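Local coordinates for DUF871 domain-containing protein (Enterococcus faecalis, PDB 2P0O), which is of unknown function but is probably a 6-phospho-N-acetylmuramidase, built from a TIM barrel and a cyclophilin-like domain, at residues Y148-P151 against E152-I155; T158-N161 against E162-W166; T194-K197 against H198-Q201; M211-P214 against Y215-A218; L348-A351 against G352-F355. One frame throughout, in Å; residues are numbered along the deposited sequence.

Interaction 1 of 5, residues Y148-P151 against E152-I155; sequences YPRP and ETGI
The chain from R150 to T153 makes a type II beta turn, with E152 at positive phi (84°), and the CA atoms of Y148 and G154 face each other 5.5 Å apart beyond it. The R150 carbonyl is the acceptor inside the turn. T153 OG1 donates to R150 O over 2.6 Å, in the carbonyl plane and on a lone pair, whereas the turn bond from T153 N to the same oxygen is long and weak. The hydroxyl can do this because chi1 of T153 (66°) puts OG1 between its own backbone N and carbonyl carbon. A water gives OG1 a further bond of 2.7 Å from the water oxygen and accepts from R150 N, closing a small polar ring. Outside the turn, the R150 chain runs extended over the methyl T153 CG2, and R150 NH2 makes a long salt bridge of 3.6 Å with E152 OE1, the two planes being 48° apart. The Y148 ring lies against the returning segment T153-I155: T153 O sits over one face, 3.5 Å from Y148 CD1, while I155 CG2 approaches Y148 OH to 3.4 Å. This surface turn belongs to the loop between strand 141-144 and helix 157-169, and I155 ties it by backbone hydrogen bonds to T194 and E196 in the loop after strand 173-178.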
loop_
_atom_site.group_PDB
_atom_site.type_symbol
_atom_site.label_atom_id
_atom_site.label_comp_id
_atom_site.label_asym_id
_atom_site.label_seq_id
_atom_site.Cartn_x
_atom_site.Cartn_y
_atom_site.Cartn_z
ATOM N N TYR A 148 11.962 -3.652 6.849
ATOM C CA TYR A 148 12.843 -4.763 7.200
ATOM C C TYR A 148 13.417 -5.380 5.961
ATOM O O TYR A 148 12.767 -6.235 5.364
ATOM C CB TYR A 148 12.077 -5.783 8.068
ATOM C CG TYR A 148 11.599 -5.137 9.335
ATOM C CD1 TYR A 148 12.441 -5.034 10.467
ATOM C CD2 TYR A 148 10.362 -4.543 9.394
ATOM C CE1 TYR A 148 12.003 -4.371 11.627
ATOM C CE2 TYR A 148 9.928 -3.884 10.538
ATOM C CZ TYR A 148 10.747 -3.785 11.627
ATOM O OH TYR A 148 10.264 -3.142 12.748
ATOM N N PRO A 149 14.656 -4.961 5.570
ATOM C CA PRO A 149 15.347 -5.530 4.404
ATOM C C PRO A 149 15.613 -7.029 4.513
ATOM O O PRO A 149 15.543 -7.728 3.505
ATOM C CB PRO A 149 16.701 -4.786 4.371
ATOM C CG PRO A 149 16.504 -3.526 5.160
ATOM C CD PRO A 149 15.501 -3.964 6.262
ATOM N N ARG A 150 15.944 -7.525 5.710
ATOM C CA ARG A 150 16.309 -8.919 5.828
ATOM C C ARG A 150 15.057 -9.784 5.963
ATOM O O ARG A 150 14.288 -9.614 6.915
ATOM C CB ARG A 150 17.266 -9.177 7.006
ATOM C CG ARG A 150 17.807 -10.657 7.052
ATOM C CD ARG A 150 18.553 -10.918 8.330
ATOM N NE ARG A 150 19.026 -12.298 8.635
ATOM C CZ ARG A 150 18.240 -13.350 8.884
ATOM N NH1 ARG A 150 18.787 -14.526 9.217
ATOM N NH2 ARG A 150 16.908 -13.247 8.796
ATOM N N PRO A 151 14.870 -10.754 5.042
ATOM C CA PRO A 151 13.741 -11.693 5.145
ATOM C C PRO A 151 13.641 -12.272 6.554
ATOM O O PRO A 151 14.689 -12.550 7.187
ATOM C CB PRO A 151 14.151 -12.804 4.147
ATOM C CG PRO A 151 14.770 -11.976 3.033
ATOM C CD PRO A 151 15.690 -11.056 3.855
ATOM N N GLU A 152 12.410 -12.445 7.045
ATOM C CA GLU A 152 12.146 -13.136 8.322
ATOM C C GLU A 152 12.273 -12.238 9.533
ATOM O O GLU A 152 12.122 -12.709 10.650
ATOM C CB GLU A 152 13.002 -14.391 8.485
ATOM C CG GLU A 152 12.795 -15.414 7.370
ATOM C CD GLU A 152 13.931 -16.385 7.230
ATOM O OE1 GLU A 152 15.022 -16.161 7.814
ATOM O OE2 GLU A 152 13.728 -17.412 6.534
ATOM N N THR A 153 12.458 -10.931 9.328
ATOM C CA THR A 153 12.675 -10.029 10.455
ATOM C C THR A 153 11.535 -8.974 10.631
ATOM O O THR A 153 11.544 -8.190 11.594
ATOM C CB THR A 153 14.060 -9.319 10.350
ATOM O OG1 THR A 153 14.049 -8.437 9.208
ATOM C CG2 THR A 153 15.201 -10.326 10.230
ATOM N N GLY A 154 10.557 -8.972 9.722
ATOM C CA GLY A 154 9.398 -8.084 9.837
ATOM C C GLY A 154 8.527 -8.463 11.033
ATOM O O GLY A 154 8.583 -9.606 11.555
ATOM N N ILE A 155 7.718 -7.490 11.456
ATOM C CA ILE A 155 6.916 -7.630 12.645
ATOM C C ILE A 155 5.670 -8.438 12.333
ATOM O O ILE A 155 5.312 -8.615 11.167
ATOM C CB ILE A 155 6.546 -6.247 13.229
ATOM C CG1 ILE A 155 5.510 -5.540 12.362
ATOM C CG2 ILE A 155 7.812 -5.362 13.350
ATOM C CD1 ILE A 155 5.197 -4.077 12.870
HETATM O O HOH W 1 15.620 -6.438 8.450
#

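Interaction 2 of 5, residues T158-N161 against E162-W166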
loop_
_atom_site.group_PDB
_atom_site.type_symbol
_atom_site.label_atom_id
_atom_site.label_comp_id
_atom_site.label_asym_id
_atom_site.label_seq_id
_atom_site.Cartn_x
_atom_site.Cartn_y
_atom_site.Cartn_z
ATOM N N THR A 158 -0.108 -9.228 15.330
ATOM C CA THR A 158 -0.542 -9.077 16.720
ATOM C C THR A 158 0.175 -7.921 17.419
ATOM O O THR A 158 -0.473 -7.040 18.012
ATOM C CB THR A 158 -0.321 -10.425 17.494
ATOM O OG1 THR A 158 -1.187 -11.429 16.953
ATOM C CG2 THR A 158 -0.580 -10.310 19.005
ATOM N N PHE A 159 1.507 -7.963 17.391
ATOM C CA PHE A 159 2.351 -6.917 17.950
ATOM C C PHE A 159 2.038 -5.582 17.285
ATOM O O PHE A 159 1.925 -4.563 17.950
ATOM C CB PHE A 159 3.829 -7.275 17.742
ATOM C CG PHE A 159 4.793 -6.119 17.958
ATOM C CD1 PHE A 159 5.081 -5.222 16.927
ATOM C CD2 PHE A 159 5.422 -5.943 19.190
ATOM C CE1 PHE A 159 5.996 -4.148 17.116
ATOM C CE2 PHE A 159 6.328 -4.891 19.397
ATOM C CZ PHE A 159 6.616 -3.987 18.359
ATOM N N PHE A 160 1.925 -5.603 15.965
ATOM C CA PHE A 160 1.584 -4.433 15.168
ATOM C C PHE A 160 0.239 -3.859 15.615
ATOM O O PHE A 160 0.152 -2.659 15.891
ATOM C CB PHE A 160 1.570 -4.869 13.704
ATOM C CG PHE A 160 1.170 -3.796 12.692
ATOM C CD1 PHE A 160 2.085 -2.836 12.269
ATOM C CD2 PHE A 160 -0.086 -3.836 12.089
ATOM C CE1 PHE A 160 1.769 -1.908 11.282
ATOM C CE2 PHE A 160 -0.432 -2.899 11.095
ATOM C CZ PHE A 160 0.496 -1.935 10.690
ATOM N N ASN A 161 -0.789 -4.713 15.719
ATOM C CA ASN A 161 -2.120 -4.270 16.104
ATOM C C ASN A 161 -2.104 -3.737 17.523
ATOM O O ASN A 161 -2.695 -2.697 17.821
ATOM C CB ASN A 161 -3.122 -5.423 16.036
ATOM C CG ASN A 161 -3.564 -5.719 14.630
ATOM O OD1 ASN A 161 -3.245 -4.986 13.688
ATOM N ND2 ASN A 161 -4.326 -6.794 14.473
ATOM N N GLU A 162 -1.394 -4.461 18.381
ATOM C CA GLU A 162 -1.232 -4.099 19.778
ATOM C C GLU A 162 -0.582 -2.732 19.911
ATOM O O GLU A 162 -1.063 -1.881 20.655
ATOM C CB GLU A 162 -0.376 -5.157 20.464
ATOM C CG GLU A 162 -0.352 -5.110 21.966
ATOM C CD GLU A 162 0.437 -6.289 22.577
ATOM O OE1 GLU A 162 1.675 -6.419 22.344
ATOM O OE2 GLU A 162 -0.195 -7.095 23.297
ATOM N N LYS A 163 0.505 -2.527 19.164
ATOM C CA LYS A 163 1.261 -1.286 19.200
ATOM C C LYS A 163 0.418 -0.124 18.688
ATOM O O LYS A 163 0.340 0.920 19.324
ATOM C CB LYS A 163 2.550 -1.446 18.379
ATOM C CG LYS A 163 3.537 -0.278 18.415
ATOM C CD LYS A 163 4.048 0.042 19.815
ATOM C CE LYS A 163 5.152 -0.883 20.257
ATOM N NZ LYS A 163 5.480 -0.553 21.665
ATOM N N ASN A 164 -0.229 -0.323 17.547
ATOM C CA ASN A 164 -0.989 0.728 16.904
ATOM C C ASN A 164 -2.163 1.232 17.757
ATOM O O ASN A 164 -2.415 2.442 17.823
ATOM C CB ASN A 164 -1.451 0.292 15.504
ATOM C CG ASN A 164 -0.286 0.029 14.553
ATOM O OD1 ASN A 164 0.857 0.449 14.796
ATOM N ND2 ASN A 164 -0.570 -0.681 13.469
ATOM N N ARG A 165 -2.869 0.305 18.400
ATOM C CA ARG A 165 -3.990 0.663 19.271
ATOM C C ARG A 165 -3.527 1.571 20.395
ATOM O O ARG A 165 -4.136 2.596 20.665
ATOM C CB ARG A 165 -4.641 -0.590 19.842
ATOM C CG ARG A 165 -6.056 -0.819 19.339
ATOM C CD ARG A 165 -6.783 -2.042 19.983
ATOM N NE ARG A 165 -6.389 -2.312 21.368
ATOM C CZ ARG A 165 -6.992 -1.810 22.447
ATOM N NH1 ARG A 165 -8.032 -0.988 22.327
ATOM N NH2 ARG A 165 -6.543 -2.133 23.653
ATOM N N TRP A 166 -2.429 1.169 21.029
ATOM C CA TRP A 166 -1.740 1.951 22.052
ATOM C C TRP A 166 -1.361 3.321 21.507
ATOM O O TRP A 166 -1.746 4.344 22.081
ATOM C CB TRP A 166 -0.497 1.188 22.511
ATOM C CG TRP A 166 0.355 1.879 23.538
ATOM C CD1 TRP A 166 0.040 2.101 24.861
ATOM C CD2 TRP A 166 1.687 2.391 23.354
ATOM N NE1 TRP A 166 1.090 2.731 25.500
ATOM C CE2 TRP A 166 2.111 2.918 24.602
ATOM C CE3 TRP A 166 2.560 2.459 22.262
ATOM C CZ2 TRP A 166 3.367 3.511 24.775
ATOM C CZ3 TRP A 166 3.805 3.038 22.436
ATOM C CH2 TRP A 166 4.196 3.562 23.678
HETATM O O HOH W 2 -3.355 -2.047 13.475
#
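Along helix 157-169 the amides E162 N, K163 N, N164 N and R165 N each bond to the carbonyl four residues back, from T158 O to N161 O, so the contact is one of successive helical turns. The K163 N to F159 O bond measures 2.8 Å, and all four bonds are close to straight. F160 and N164 meet as ring and amide. With CG of F160 anti to the backbone N (chi1 177°) and CG of N164 anti to its carbonyl carbon (chi1 -63°), the amide nitrogen comes to rest over the middle of the ring. N164 ND2 stands 3.1 Å above the F160 ring plane, and the amide plane is turned 75° from the ring, an approach consistent with an N-H...pi interaction. N164 ND2 also lies 3.1 Å from the oxygen of a water, to which it donates; that water in turn gives a bond to N161 OD1, so the amide is shared between ring and solvent molecule. N164 OD1 accepts from H145 NE2, which fixes the rotation of the amide. On another side of the helix F159 and K163 run alongside each other, the bent lysine bringing its CE to 3.9 Å from F159 CZ. Within the beta-alpha-beta unit of strand 141-144, helix 157-169 and strand 173-178, F160 packs on T176 and N164 on V174, while V216 and L195 touch F160 from adjoining loops.

Interaction 3 of 5, residues T194-K197 against H198-Q201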
loop_
_atom_site.group_PDB
_atom_site.type_symbol
_atom_site.label_atom_id
_atom_site.label_comp_id
_atom_site.label_asym_id
_atom_site.label_seq_id
_atom_site.Cartn_x
_atom_site.Cartn_y
_atom_site.Cartn_z
ATOM N N THR A 194 7.051 -3.576 6.292
ATOM C CA THR A 194 6.939 -3.556 7.742
ATOM C C THR A 194 6.521 -4.934 8.285
ATOM O O THR A 194 7.139 -5.426 9.207
ATOM C CB THR A 194 5.926 -2.473 8.186
ATOM O OG1 THR A 194 6.443 -1.187 7.857
ATOM C CG2 THR A 194 5.647 -2.529 9.668
ATOM N N LEU A 195 5.448 -5.513 7.753
ATOM C CA LEU A 195 4.913 -6.759 8.269
ATOM C C LEU A 195 5.501 -7.881 7.460
ATOM O O LEU A 195 5.501 -7.825 6.228
ATOM C CB LEU A 195 3.389 -6.806 8.158
ATOM C CG LEU A 195 2.631 -5.903 9.169
ATOM C CD1 LEU A 195 1.388 -5.337 8.540
ATOM C CD2 LEU A 195 2.254 -6.624 10.431
ATOM N N GLU A 196 6.017 -8.887 8.145
ATOM C CA GLU A 196 6.650 -10.009 7.433
ATOM C C GLU A 196 5.669 -10.731 6.500
ATOM O O GLU A 196 6.095 -11.283 5.506
ATOM C CB GLU A 196 7.265 -11.011 8.402
ATOM C CG GLU A 196 8.312 -11.999 7.748
ATOM C CD GLU A 196 9.398 -11.281 6.940
ATOM O OE1 GLU A 196 9.755 -10.103 7.255
ATOM O OE2 GLU A 196 9.880 -11.881 5.962
ATOM N N LYS A 197 4.378 -10.787 6.854
ATOM C CA LYS A 197 3.409 -11.460 5.979
ATOM C C LYS A 197 3.294 -10.779 4.603
ATOM O O LYS A 197 2.731 -11.338 3.674
ATOM C CB LYS A 197 2.033 -11.548 6.657
ATOM C CG LYS A 197 1.377 -10.165 6.817
ATOM C CD LYS A 197 -0.088 -10.302 7.332
ATOM C CE LYS A 197 -0.635 -8.899 7.609
ATOM N NZ LYS A 197 -1.998 -8.926 8.161
ATOM N N HIS A 198 3.823 -9.569 4.462
ATOM C CA HIS A 198 3.791 -8.904 3.178
ATOM C C HIS A 198 4.992 -9.187 2.296
ATOM O O HIS A 198 5.058 -8.699 1.178
ATOM C CB HIS A 198 3.599 -7.412 3.366
ATOM C CG HIS A 198 2.219 -7.060 3.841
ATOM N ND1 HIS A 198 1.932 -5.886 4.496
ATOM C CD2 HIS A 198 1.050 -7.740 3.756
ATOM C CE1 HIS A 198 0.641 -5.849 4.790
ATOM N NE2 HIS A 198 0.089 -6.970 4.363
ATOM N N ARG A 199 5.928 -9.989 2.808
ATOM C CA ARG A 199 7.167 -10.276 2.110
ATOM C C ARG A 199 6.851 -10.964 0.789
ATOM O O ARG A 199 6.229 -12.026 0.766
ATOM C CB ARG A 199 8.085 -11.161 2.987
ATOM C CG ARG A 199 9.389 -11.661 2.292
ATOM C CD ARG A 199 10.542 -10.689 2.453
ATOM N NE ARG A 199 10.716 -10.212 3.827
ATOM C CZ ARG A 199 11.348 -9.087 4.160
ATOM N NH1 ARG A 199 11.890 -8.305 3.225
ATOM N NH2 ARG A 199 11.469 -8.777 5.447
ATOM N N GLY A 200 7.301 -10.340 -0.298
ATOM C CA GLY A 200 7.092 -10.870 -1.636
ATOM C C GLY A 200 5.635 -10.878 -2.067
ATOM O O GLY A 200 5.293 -11.598 -3.009
ATOM N N GLN A 201 4.777 -10.107 -1.381
ATOM C CA GLN A 201 3.340 -10.088 -1.728
ATOM C C GLN A 201 2.968 -8.867 -2.614
ATOM O O GLN A 201 3.747 -7.926 -2.737
ATOM C CB GLN A 201 2.433 -10.124 -0.474
ATOM C CG GLN A 201 2.556 -11.383 0.424
ATOM C CD GLN A 201 2.484 -12.698 -0.341
ATOM O OE1 GLN A 201 1.529 -12.969 -1.070
ATOM N NE2 GLN A 201 3.509 -13.523 -0.183
HETATM O O HOH W 3 4.150 -4.304 5.426
#
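Chi1 of -163° sets E196 CG opposite its backbone N, and a bend at chi2 (51°) then curls the carboxylate round to R199, whose own chain is bent at chi2 and chi3 to meet it. The guanidinium engages side-on, one nitrogen to each oxygen: R199 NE to E196 OE2 is 2.8 Å, nearly straight at 172°, and R199 NH2 to E196 OE1 is also 2.8 Å, using the syn lone pair of OE1. OE2 is likewise met on its syn side, though somewhat out of the carboxylate plane. A backbone bond spans the same two residues, R199 N donating to E196 O, and H198 N donates to L195 O, both i to i+3 as in a 3-10 turn; each donor stands well above the carbonyl plane of its acceptor. A type II turn from H198 to Q201 follows, with G200 at positive phi and Q201 NE2 donating to R199 O over 3.2 Å. L195 and K197 run alongside H198 and meet its ring obliquely from the same side of its plane, L195 CD1 3.9 Å from H198 CE1 and K197 CE 3.8 Å from H198 NE2. H198 ND1 and a water are 2.9 Å apart, with that water at the ring edge and accepting from L195 N. The lysine's NZ bonds to T157 OG1. E196 also accepts from E152 N and G154 N, and R199 donates to Y148 O and A190 O. A carboxylate so surrounded by donors would be expected to remain ionised, with its charge balanced by the arginine that positions it.

Interaction 4 of 5, residues M211-P214 against Y215-A218; sequences MADP and YVDA. With NA (sodium ion), chain C.
The carbonyl oxygen D213 O is gripped twice, by a metal and by an amide. The sodium ion lies 2.3 Å from D213 O. V216 N donates to the same oxygen over 3.2 Å, closing the type I turn from D213 to V216; this bond is nearly straight, at 171°, although the donor stands 59° out of the carbonyl plane. Two more backbone oxygens complete the protein's hold on the ion, M211 O at 2.4 Å and V216 O at 2.5 Å, so it is the shape of the main chain that presents the ligands. The aspartate side chain serves the turn instead. Its CG lies opposite the backbone N (chi1 -175°), which carries the carboxylate across to the amide two residues on; Y215 N donates to D213 OD2 over 2.8 Å, reaching it on the anti side, out of the carboxylate plane. This is an Asx turn laid over the beta turn. P214 CB lies over one face of the Y215 ring, and D213 OD2 is near the ring's plane at its edge. Selenomethionine M211 bends at chi2, its CE approaching D217 O. V216 CG2 packs against D213 OD2 at 3.8 Å, and V216 also meets F160 and T176. D217 bonds to V174 N and pairs with K168. Three main-chain carbonyls thus supply the protein ligands of this sodium site, where the end of helix 203-212 turns, through an Asx turn and a type I beta turn, toward strand 218-221, the last of the eight barrel strands.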
loop_
_atom_site.group_PDB
_atom_site.type_symbol
_atom_site.label_atom_id
_atom_site.label_comp_id
_atom_site.label_asym_id
_atom_site.label_seq_id
_atom_site.Cartn_x
_atom_site.Cartn_y
_atom_site.Cartn_z
HETATM N N MSE A 211 -4.621 0.030 4.927
HETATM C CA MSE A 211 -5.377 1.259 4.973
HETATM C C MSE A 211 -6.766 1.027 5.579
HETATM O O MSE A 211 -7.304 1.907 6.264
HETATM C CB MSE A 211 -5.480 1.869 3.570
HETATM C CG MSE A 211 -5.905 3.369 3.575
HETATM SE SE MSE A 211 -4.494 4.526 4.402
HETATM C CE MSE A 211 -5.736 5.409 5.618
ATOM N N ALA A 212 -7.347 -0.151 5.348
ATOM C CA ALA A 212 -8.663 -0.456 5.919
ATOM C C ALA A 212 -8.577 -0.664 7.427
ATOM O O ALA A 212 -9.577 -0.604 8.130
ATOM C CB ALA A 212 -9.282 -1.681 5.238
ATOM N N ASP A 213 -7.378 -0.898 7.941
ATOM C CA ASP A 213 -7.258 -1.144 9.383
ATOM C C ASP A 213 -7.573 0.152 10.142
ATOM O O ASP A 213 -7.021 1.205 9.810
ATOM C CB ASP A 213 -5.877 -1.666 9.734
ATOM C CG ASP A 213 -5.763 -2.044 11.185
ATOM O OD1 ASP A 213 -5.929 -3.251 11.496
ATOM O OD2 ASP A 213 -5.550 -1.146 12.027
ATOM N N PRO A 214 -8.477 0.094 11.139
ATOM C CA PRO A 214 -8.894 1.325 11.817
ATOM C C PRO A 214 -7.771 2.010 12.610
ATOM O O PRO A 214 -7.922 3.164 13.022
ATOM C CB PRO A 214 -10.020 0.861 12.746
ATOM C CG PRO A 214 -9.796 -0.598 12.923
ATOM C CD PRO A 214 -9.180 -1.097 11.658
ATOM N N TYR A 215 -6.651 1.319 12.798
ATOM C CA TYR A 215 -5.535 1.887 13.556
ATOM C C TYR A 215 -4.307 2.293 12.739
ATOM O O TYR A 215 -3.268 2.613 13.313
ATOM C CB TYR A 215 -5.123 0.926 14.673
ATOM C CG TYR A 215 -6.267 0.655 15.608
ATOM C CD1 TYR A 215 -6.676 1.622 16.531
ATOM C CD2 TYR A 215 -6.967 -0.550 15.547
ATOM C CE1 TYR A 215 -7.758 1.387 17.391
ATOM C CE2 TYR A 215 -8.046 -0.798 16.404
ATOM C CZ TYR A 215 -8.433 0.172 17.317
ATOM O OH TYR A 215 -9.489 -0.081 18.164
ATOM N N VAL A 216 -4.422 2.260 11.414
ATOM C CA VAL A 216 -3.348 2.712 10.528
ATOM C C VAL A 216 -3.845 3.975 9.831
ATOM O O VAL A 216 -4.979 4.011 9.313
ATOM C CB VAL A 216 -2.988 1.643 9.472
ATOM C CG1 VAL A 216 -1.904 2.164 8.496
ATOM C CG2 VAL A 216 -2.554 0.334 10.161
ATOM N N ASP A 217 -3.018 5.002 9.784
ATOM C CA ASP A 217 -3.464 6.235 9.151
ATOM C C ASP A 217 -2.874 6.401 7.761
ATOM O O ASP A 217 -3.487 7.043 6.896
ATOM C CB ASP A 217 -3.169 7.439 10.045
ATOM C CG ASP A 217 -3.853 7.324 11.392
ATOM O OD1 ASP A 217 -5.099 7.424 11.439
ATOM O OD2 ASP A 217 -3.159 7.112 12.405
ATOM N N ALA A 218 -1.719 5.783 7.523
ATOM C CA ALA A 218 -1.016 5.967 6.254
ATOM C C ALA A 218 -0.186 4.769 5.854
ATOM O O ALA A 218 0.348 4.053 6.716
ATOM C CB ALA A 218 -0.161 7.222 6.300
HETATM NA NA NA C . -7.043 2.974 8.388
#

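Interaction 5 of 5, residues L348-A351 against G352-F355; sequences LIKA and GNQF
A type II beta turn from K350 to N353 leads into strand 354-359 of the C-terminal domain, and I349, K350, N353 and F355 carry the contact around it. N353 N donates to K350 O over 3.0 Å at 162°, closing the turn. The asparagine side chain returns the bond: N353 OD1 accepts from K350 N at 2.8 Å, so the two residues are joined by a pair of hydrogen bonds. Chi1 of -70°, with CG anti to the carbonyl carbon, swings the amide back over the turn to do this, and it brings OD1 within 3.2 Å of K350 CB as well. G352 takes the third turn position with positive phi (73°), which glycine adopts readily. The strand that follows lies at the centre of a three-stranded mixed sheet, between 242-247 and 260-263, in a domain of the cyclophilin-like clan. Among the buried side chains, I349 CG2 touches F355 CD1 at 3.8 Å while I349 CD1 approaches F355 CB at 3.9 Å, the two side chains crossing at about a right angle. L273 of strand 272-275 packs on both, and the F355 ring meets that of H262.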
loop_
_atom_site.group_PDB
_atom_site.type_symbol
_atom_site.label_atom_id
_atom_site.label_comp_id
_atom_site.label_asym_id
_atom_site.label_seq_id
_atom_site.Cartn_x
_atom_site.Cartn_y
_atom_site.Cartn_z
ATOM N N LEU A 348 -9.961 -8.750 0.347
ATOM C CA LEU A 348 -10.224 -7.317 0.398
ATOM C C LEU A 348 -11.599 -6.981 -0.162
ATOM O O LEU A 348 -12.153 -5.872 0.068
ATOM C CB LEU A 348 -9.164 -6.537 -0.382
ATOM C CG LEU A 348 -7.749 -6.642 0.191
ATOM C CD1 LEU A 348 -6.882 -5.649 -0.553
ATOM C CD2 LEU A 348 -7.771 -6.366 1.716
ATOM N N ILE A 349 -12.150 -7.943 -0.893
ATOM C CA ILE A 349 -13.393 -7.743 -1.617
ATOM C C ILE A 349 -14.529 -8.094 -0.664
ATOM O O ILE A 349 -14.866 -9.269 -0.448
ATOM C CB ILE A 349 -13.427 -8.570 -2.897
ATOM C CG1 ILE A 349 -12.276 -8.143 -3.789
ATOM C CG2 ILE A 349 -14.717 -8.330 -3.682
ATOM C CD1 ILE A 349 -12.078 -9.055 -4.946
ATOM N N LYS A 350 -15.067 -7.053 -0.072
ATOM C CA LYS A 350 -16.126 -7.158 0.919
ATOM C C LYS A 350 -17.526 -7.142 0.303
ATOM O O LYS A 350 -17.697 -7.017 -0.931
ATOM C CB LYS A 350 -16.020 -5.990 1.922
ATOM C CG LYS A 350 -15.181 -6.341 3.108
ATOM C CD LYS A 350 -13.793 -5.792 3.030
ATOM C CE LYS A 350 -12.812 -6.850 3.537
ATOM N NZ LYS A 350 -13.177 -7.437 4.860
ATOM N N ALA A 351 -18.518 -7.275 1.188
ATOM C CA ALA A 351 -19.924 -7.097 0.853
ATOM C C ALA A 351 -20.068 -5.821 -0.004
ATOM O O ALA A 351 -19.577 -4.747 0.375
ATOM C CB ALA A 351 -20.778 -6.976 2.170
ATOM N N GLY A 352 -20.723 -5.952 -1.155
ATOM C CA GLY A 352 -20.955 -4.836 -2.047
ATOM C C GLY A 352 -19.801 -4.289 -2.854
ATOM O O GLY A 352 -20.031 -3.422 -3.684
ATOM N N ASN A 353 -18.570 -4.772 -2.641
ATOM C CA ASN A 353 -17.431 -4.299 -3.433
ATOM C C ASN A 353 -17.417 -4.824 -4.874
ATOM O O ASN A 353 -17.758 -5.995 -5.127
ATOM C CB ASN A 353 -16.073 -4.658 -2.776
ATOM C CG ASN A 353 -15.793 -3.871 -1.495
ATOM O OD1 ASN A 353 -15.014 -4.309 -0.662
ATOM N ND2 ASN A 353 -16.459 -2.735 -1.316
ATOM N N GLN A 354 -16.971 -3.968 -5.800
ATOM C CA GLN A 354 -16.814 -4.361 -7.201
ATOM C C GLN A 354 -15.435 -4.842 -7.544
ATOM O O GLN A 354 -14.440 -4.373 -6.999
ATOM C CB GLN A 354 -17.141 -3.242 -8.156
ATOM C CG GLN A 354 -18.448 -2.600 -7.908
ATOM C CD GLN A 354 -18.636 -1.467 -8.872
ATOM O OE1 GLN A 354 -19.247 -1.642 -9.930
ATOM N NE2 GLN A 354 -18.067 -0.314 -8.551
ATOM N N PHE A 355 -15.389 -5.769 -8.496
ATOM C CA PHE A 355 -14.132 -6.325 -8.962
ATOM C C PHE A 355 -14.239 -6.694 -10.425
ATOM O O PHE A 355 -15.283 -7.174 -10.862
ATOM C CB PHE A 355 -13.752 -7.524 -8.128
ATOM C CG PHE A 355 -14.765 -8.661 -8.145
ATOM C CD1 PHE A 355 -15.858 -8.664 -7.285
ATOM C CD2 PHE A 355 -14.559 -9.775 -8.967
ATOM C CE1 PHE A 355 -16.771 -9.750 -7.251
ATOM C CE2 PHE A 355 -15.469 -10.852 -8.954
ATOM C CZ PHE A 355 -16.557 -10.852 -8.093
#

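How the interactions relate
Interactions 1 to 4 belong to the barrel domain, whereas interaction 5 sits in the C-terminal domain and touches none of them. Interaction 1 is a surface contact; the other four are partly buried. Interactions 1 and 3 are the nearest pair, their centres 8 Å apart, joined by probable hydrogen bonds from E152 N and G154 N of the surface segment 148-155 to E196. Interaction 2 links both to interaction 4 through F160, which meets I155, L195 and V216. Interaction 1 relies on hydroxyl, water and a long ion pair, interaction 3 on a close two-nitrogen salt bridge. Interaction 2 adds an amide over a ring, interaction 4 a sodium ion held by carbonyls, and interaction 5 a turn in which an asparagine side chain bonds back to the backbone beside apolar packing.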